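Local coordinates for protein myroilysin (Myroides profundi, PDB 5CZW) that probably acts as a zinc-dependent metalloendopeptidase of the astacin (M12A) family, held here in a latent form by a cysteine bound to its zinc ion, at residues A[77-81]-A[139-143]; A[117-122]-A[133-139]. The protein carries 1 engineered substitution. All blocks are in the same frame, centred on the assembly; numbering follows the deposited sequence.

Contact 1 of 2, residues A[77-81]-A[139-143]; sequences ITFNF and FGHAL. With ZN (zinc ion), chain B.
Phe139 turns one edge of its ring onto a face of the Phe79 ring, in a T-shaped stack with centroids 5.0 Å apart and planes at 69°. Its CD2 does the touching, 3.7 Å from CZ of Phe79 and nearer the rim of that ring than its middle. Phe79 already leaves its strand toward the helix, and with CG anti to the carbonyl carbon (chi1 -63°) its CZ end comes to the Phe139 edge. Leu143, one helical turn after Phe139, brings a second surface: its CD2 methyl meets both CZ of Phe79, at 3.8 Å, and CG2 of Ile77, at 3.6 Å. A branched aliphatic chain suits this place, where one methyl can meet a ring and another methyl together. The Phe81 ring makes a looser approach to Phe139. With an alanine here instead of Phe79, the Phe139 edge is likely to lose its aromatic face and a gap to open beside Leu143. Trp71 also packs on both Phe139 and Leu143. From the same turn of helix His141 points elsewhere, its NE2 binding zinc at 2.1 Å. The contact is thus wholly apolar, and it joins the Phe139 and Leu143 side of the zinc-binding helix to strand 78-81, outermost in the sheet of this chain.

Contact 2 of 2, residues A[117-122]-A[133-139]; sequences MNFGWF and RTVIHEF. With ZN (zinc ion), chain B.
Met117 lays its terminal methyl over the middle of the Phe139 ring, CE standing 3.6 Å from the centroid and 5° off the ring normal. The sulfur lies over the same face, with SD 3.4 Å from CE1 of Phe139, so a CH-pi and a Met-aromatic contact combine. An extended chain, with chi1 and chi2 both near 180°, carries the thioether across before a bend at chi3 (-62°) sets the methyl. Unbranched methionine suits this long reach from a strand to a ring. Next, the Phe119 ring slides in beside the helix: its CE1 lies 3.6 Å from CG of Glu138, and the CG2 methyl of Thr134 meets its edge near CD1. The CZ and CE2 end of the Phe122 ring meets Thr134 and Val135, CZ 3.6 Å from CG2 of Thr134 and CE2 equally near CG2 of Val135.

Farther out, Trp121 presents its indole edge to the Thr134 hydroxyl, CZ2 lying 3.5 Å from OG1. Threonine suits its place, its methyl meeting two rings while OG1 hydrogen-bonds Glu130 OE2, which also bonds Trp121 NE1 and forms a salt bridge with Arg133. His137 binds zinc through NE2 at 2.3 Å, its ring rotation steadied by a hydrogen bond from ND1 to Ile202 O. Apolar packing thus holds one flank of the HExxH helix, while at the metal site Cys23, which touches Glu138, binds the zinc through SG, as a cysteine switch requires.

Overall arrangement
Contacts 1 and 2 lie about 12 Å apart, centre to centre, on the one helix 128-143, and both join it to the mixed sheet. Along the chain, strand 78-81 comes first, then 117-122, then 133-139 and 139-143, so contact 2 falls within the span that contact 1 bridges. Strand 78-81 is at one border of the sheet and strand 117-118 is next to the last at the other. Phe139 belongs to both contacts, and Ala142 CB meets Met117 CE at 3.7 Å. One helix is thus tied to strands near both borders of the sheet, while its His137 and His141, with His147 and Cys23, hold the zinc, the arrangement of a latent metzincin.

Contact 1 of 2, residues A[77-81]-A[139-143]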
loop_
_atom_site.group_PDB
_atom_site.type_symbol
_atom_site.label_atom_id
_atom_site.label_comp_id
_atom_site.label_asym_id
_atom_site.label_seq_id
_atom_site.Cartn_x
_atom_site.Cartn_y
_atom_site.Cartn_z
ATOM N N ILE A 77 -8.588 12.843 10.767
ATOM C CA ILE A 77 -9.102 11.462 10.583
ATOM C C ILE A 77 -8.375 10.662 11.665
ATOM O O ILE A 77 -7.189 10.919 11.905
ATOM C CB ILE A 77 -8.708 10.848 9.197
ATOM C CG1 ILE A 77 -9.358 11.602 8.063
ATOM C CG2 ILE A 77 -9.025 9.333 9.084
ATOM C CD1 ILE A 77 -10.875 11.546 7.990
ATOM N N THR A 78 -9.060 9.736 12.320
ATOM C CA THR A 78 -8.573 8.844 13.338
ATOM C C THR A 78 -8.889 7.405 12.903
ATOM O O THR A 78 -9.915 7.170 12.233
ATOM C CB THR A 78 -9.341 9.109 14.686
ATOM O OG1 THR A 78 -9.008 10.440 15.121
ATOM C CG2 THR A 78 -8.865 8.216 15.805
ATOM N N PHE A 79 -8.041 6.487 13.336
ATOM C CA PHE A 79 -8.212 5.053 13.113
ATOM C C PHE A 79 -8.476 4.412 14.470
ATOM O O PHE A 79 -7.700 4.573 15.420
ATOM C CB PHE A 79 -6.967 4.476 12.576
ATOM C CG PHE A 79 -6.595 5.025 11.245
ATOM C CD1 PHE A 79 -7.457 4.786 10.179
ATOM C CD2 PHE A 79 -5.442 5.788 10.996
ATOM C CE1 PHE A 79 -7.144 5.244 8.922
ATOM C CE2 PHE A 79 -5.133 6.260 9.704
ATOM C CZ PHE A 79 -6.015 6.033 8.686
ATOM N N ASN A 80 -9.617 3.751 14.548
ATOM C CA ASN A 80 -10.030 3.020 15.741
ATOM C C ASN A 80 -9.801 1.560 15.472
ATOM O O ASN A 80 -10.495 0.954 14.671
ATOM C CB ASN A 80 -11.552 3.236 16.009
ATOM C CG ASN A 80 -12.006 2.561 17.322
ATOM O OD1 ASN A 80 -11.147 2.144 18.130
ATOM N ND2 ASN A 80 -13.323 2.447 17.539
ATOM N N PHE A 81 -8.809 0.962 16.155
ATOM C CA PHE A 81 -8.466 -0.455 15.980
ATOM C C PHE A 81 -9.362 -1.331 16.841
ATOM O O PHE A 81 -9.297 -1.212 18.077
ATOM C CB PHE A 81 -7.012 -0.709 16.294
ATOM C CG PHE A 81 -6.070 -0.196 15.245
ATOM C CD1 PHE A 81 -5.809 1.160 15.066
ATOM C CD2 PHE A 81 -5.588 -1.047 14.277
ATOM C CE1 PHE A 81 -4.961 1.622 14.016
ATOM C CE2 PHE A 81 -4.727 -0.587 13.249
ATOM C CZ PHE A 81 -4.411 0.731 13.146
ATOM N N PHE A 139 -1.259 3.321 4.742
ATOM C CA PHE A 139 -2.332 4.158 5.300
ATOM C C PHE A 139 -2.583 5.452 4.559
ATOM O O PHE A 139 -3.731 5.988 4.532
ATOM C CB PHE A 139 -2.194 4.275 6.837
ATOM C CG PHE A 139 -2.797 3.090 7.563
ATOM C CD1 PHE A 139 -1.995 1.942 7.787
ATOM C CD2 PHE A 139 -4.111 2.995 7.949
ATOM C CE1 PHE A 139 -2.535 0.776 8.404
ATOM C CE2 PHE A 139 -4.612 1.855 8.621
ATOM C CZ PHE A 139 -3.805 0.751 8.821
ATOM N N GLY A 140 -1.552 5.938 3.843
ATOM C CA GLY A 140 -1.712 7.074 2.927
ATOM C C GLY A 140 -2.667 6.700 1.825
ATOM O O GLY A 140 -3.612 7.431 1.529
ATOM N N HIS A 141 -2.486 5.551 1.177
ATOM C CA HIS A 141 -3.463 5.102 0.241
ATOM C C HIS A 141 -4.782 4.920 0.918
ATOM O O HIS A 141 -5.820 5.293 0.273
ATOM C CB HIS A 141 -3.039 3.725 -0.271
ATOM C CG HIS A 141 -1.833 3.686 -1.149
ATOM N ND1 HIS A 141 -1.623 4.512 -2.210
ATOM C CD2 HIS A 141 -0.805 2.842 -1.154
ATOM C CE1 HIS A 141 -0.473 4.258 -2.779
ATOM N NE2 HIS A 141 -0.047 3.195 -2.195
ATOM N N ALA A 142 -4.848 4.408 2.157
ATOM C CA ALA A 142 -6.160 4.233 2.845
ATOM C C ALA A 142 -6.953 5.559 3.059
ATOM O O ALA A 142 -8.204 5.568 3.125
ATOM C CB ALA A 142 -6.043 3.451 4.148
ATOM N N LEU A 143 -6.200 6.679 3.105
ATOM C CA LEU A 143 -6.769 8.020 3.153
ATOM C C LEU A 143 -7.073 8.674 1.840
ATOM O O LEU A 143 -7.689 9.729 1.798
ATOM C CB LEU A 143 -5.885 8.913 3.992
ATOM C CG LEU A 143 -5.647 8.536 5.430
ATOM C CD1 LEU A 143 -4.508 9.322 6.075
ATOM C CD2 LEU A 143 -6.961 8.790 6.199
HETATM ZN ZN ZN B . 1.842 2.386 -2.696
#

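Contact 2 of 2, residues A[117-122]-A[133-139]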
loop_
_atom_site.group_PDB
_atom_site.type_symbol
_atom_site.label_atom_id
_atom_site.label_comp_id
_atom_site.label_asym_id
_atom_site.label_seq_id
_atom_site.Cartn_x
_atom_site.Cartn_y
_atom_site.Cartn_z
ATOM N N MET A 117 -6.471 -4.144 2.876
ATOM C CA MET A 117 -5.055 -3.776 2.965
ATOM C C MET A 117 -4.253 -5.052 3.284
ATOM O O MET A 117 -4.738 -5.932 4.017
ATOM C CB MET A 117 -4.876 -2.798 4.121
ATOM C CG MET A 117 -3.447 -2.263 4.290
ATOM S SD MET A 117 -3.268 -1.038 5.626
ATOM C CE MET A 117 -4.331 0.295 5.091
ATOM N N ASN A 118 -3.005 -5.150 2.804
ATOM C CA ASN A 118 -2.129 -6.292 3.141
ATOM C C ASN A 118 -0.703 -5.731 3.341
ATOM O O ASN A 118 -0.263 -4.882 2.638
ATOM C CB ASN A 118 -2.102 -7.303 2.038
ATOM C CG ASN A 118 -1.399 -8.587 2.424
ATOM O OD1 ASN A 118 -1.874 -9.290 3.340
ATOM N ND2 ASN A 118 -0.206 -8.860 1.860
ATOM N N PHE A 119 -0.023 -6.319 4.322
ATOM C CA PHE A 119 1.401 -6.116 4.507
ATOM C C PHE A 119 2.059 -7.473 4.213
ATOM O O PHE A 119 1.822 -8.446 4.914
ATOM C CB PHE A 119 1.610 -5.699 5.921
ATOM C CG PHE A 119 1.176 -4.293 6.170
ATOM C CD1 PHE A 119 1.807 -3.252 5.521
ATOM C CD2 PHE A 119 0.067 -4.043 6.901
ATOM C CE1 PHE A 119 1.345 -1.956 5.749
ATOM C CE2 PHE A 119 -0.424 -2.779 7.142
ATOM C CZ PHE A 119 0.218 -1.717 6.548
ATOM N N GLY A 120 2.859 -7.456 3.174
ATOM C CA GLY A 120 3.405 -8.705 2.663
ATOM C C GLY A 120 4.744 -9.179 3.171
ATOM O O GLY A 120 5.176 -10.253 2.709
ATOM N N TRP A 121 5.434 -8.376 3.969
ATOM C CA TRP A 121 6.818 -8.718 4.366
ATOM C C TRP A 121 7.259 -8.374 5.765
ATOM O O TRP A 121 8.496 -8.457 6.065
ATOM C CB TRP A 121 7.800 -8.133 3.365
ATOM C CG TRP A 121 7.755 -6.617 3.189
ATOM C CD1 TRP A 121 8.249 -5.693 4.023
ATOM C CD2 TRP A 121 7.109 -5.877 2.131
ATOM N NE1 TRP A 121 8.005 -4.439 3.568
ATOM C CE2 TRP A 121 7.291 -4.530 2.401
ATOM C CE3 TRP A 121 6.396 -6.240 0.977
ATOM C CZ2 TRP A 121 6.800 -3.525 1.550
ATOM C CZ3 TRP A 121 5.959 -5.275 0.131
ATOM C CH2 TRP A 121 6.155 -3.938 0.416
ATOM N N PHE A 122 6.360 -8.065 6.644
ATOM C CA PHE A 122 6.745 -7.764 8.001
ATOM C C PHE A 122 6.954 -9.086 8.788
ATOM O O PHE A 122 6.288 -10.113 8.569
ATOM C CB PHE A 122 5.709 -6.908 8.689
ATOM C CG PHE A 122 5.500 -5.534 8.148
ATOM C CD1 PHE A 122 6.477 -4.818 7.508
ATOM C CD2 PHE A 122 4.277 -4.936 8.363
ATOM C CE1 PHE A 122 6.231 -3.532 7.067
ATOM C CE2 PHE A 122 4.077 -3.660 8.011
ATOM C CZ PHE A 122 5.092 -2.946 7.384
ATOM N N ARG A 133 7.985 3.272 7.158
ATOM C CA ARG A 133 7.825 3.503 5.741
ATOM C C ARG A 133 6.586 2.828 5.146
ATOM O O ARG A 133 5.779 3.447 4.464
ATOM C CB ARG A 133 9.085 3.011 4.987
ATOM C CG ARG A 133 9.068 3.212 3.463
ATOM C CD ARG A 133 10.309 2.630 2.795
ATOM N NE ARG A 133 10.274 1.200 2.705
ATOM C CZ ARG A 133 9.913 0.492 1.635
ATOM N NH1 ARG A 133 9.554 1.061 0.528
ATOM N NH2 ARG A 133 9.919 -0.799 1.709
ATOM N N THR A 134 6.488 1.558 5.404
ATOM C CA THR A 134 5.468 0.760 4.662
ATOM C C THR A 134 4.047 0.969 5.312
ATOM O O THR A 134 3.026 1.106 4.578
ATOM C CB THR A 134 5.893 -0.680 4.575
ATOM O OG1 THR A 134 7.019 -0.751 3.674
ATOM C CG2 THR A 134 4.748 -1.605 4.062
ATOM N N VAL A 135 3.993 1.101 6.651
ATOM C CA VAL A 135 2.701 1.289 7.293
ATOM C C VAL A 135 2.170 2.682 6.931
ATOM O O VAL A 135 1.011 2.836 6.478
ATOM C CB VAL A 135 2.725 1.104 8.811
ATOM C CG1 VAL A 135 1.403 1.467 9.421
ATOM C CG2 VAL A 135 3.101 -0.332 9.096
ATOM N N ILE A 136 2.956 3.728 7.140
ATOM C CA ILE A 136 2.480 5.066 6.824
ATOM C C ILE A 136 2.105 5.137 5.349
ATOM O O ILE A 136 1.074 5.681 5.039
ATOM C CB ILE A 136 3.518 6.160 7.200
ATOM C CG1 ILE A 136 3.801 6.041 8.700
ATOM C CG2 ILE A 136 3.042 7.549 6.845
ATOM C CD1 ILE A 136 4.654 7.132 9.266
ATOM N N HIS A 137 2.907 4.565 4.486
ATOM C CA HIS A 137 2.573 4.554 3.063
ATOM C C HIS A 137 1.194 3.917 2.714
ATOM O O HIS A 137 0.389 4.505 2.039
ATOM C CB HIS A 137 3.697 3.856 2.347
ATOM C CG HIS A 137 3.570 3.838 0.872
ATOM N ND1 HIS A 137 4.227 4.750 0.107
ATOM C CD2 HIS A 137 2.969 2.986 0.021
ATOM C CE1 HIS A 137 4.000 4.512 -1.144
ATOM N NE2 HIS A 137 3.295 3.416 -1.224
ATOM N N GLU A 138 0.986 2.719 3.209
ATOM C CA GLU A 138 -0.277 2.054 2.928
ATOM C C GLU A 138 -1.426 2.752 3.510
ATOM O O GLU A 138 -2.502 2.825 2.876
ATOM C CB GLU A 138 -0.251 0.552 3.352
ATOM C CG GLU A 138 0.734 -0.356 2.571
ATOM C CD GLU A 138 0.680 -0.251 1.040
ATOM O OE1 GLU A 138 -0.341 0.117 0.463
ATOM O OE2 GLU A 138 1.770 -0.596 0.421
ATOM N N PHE A 139 -1.259 3.321 4.742
ATOM C CA PHE A 139 -2.332 4.158 5.300
ATOM C C PHE A 139 -2.583 5.452 4.559
ATOM O O PHE A 139 -3.731 5.988 4.532
ATOM C CB PHE A 139 -2.194 4.275 6.837
ATOM C CG PHE A 139 -2.797 3.090 7.563
ATOM C CD1 PHE A 139 -1.995 1.942 7.787
ATOM C CD2 PHE A 139 -4.111 2.995 7.949
ATOM C CE1 PHE A 139 -2.535 0.776 8.404
ATOM C CE2 PHE A 139 -4.612 1.855 8.621
ATOM C CZ PHE A 139 -3.805 0.751 8.821
HETATM ZN ZN ZN B . 1.842 2.386 -2.696
#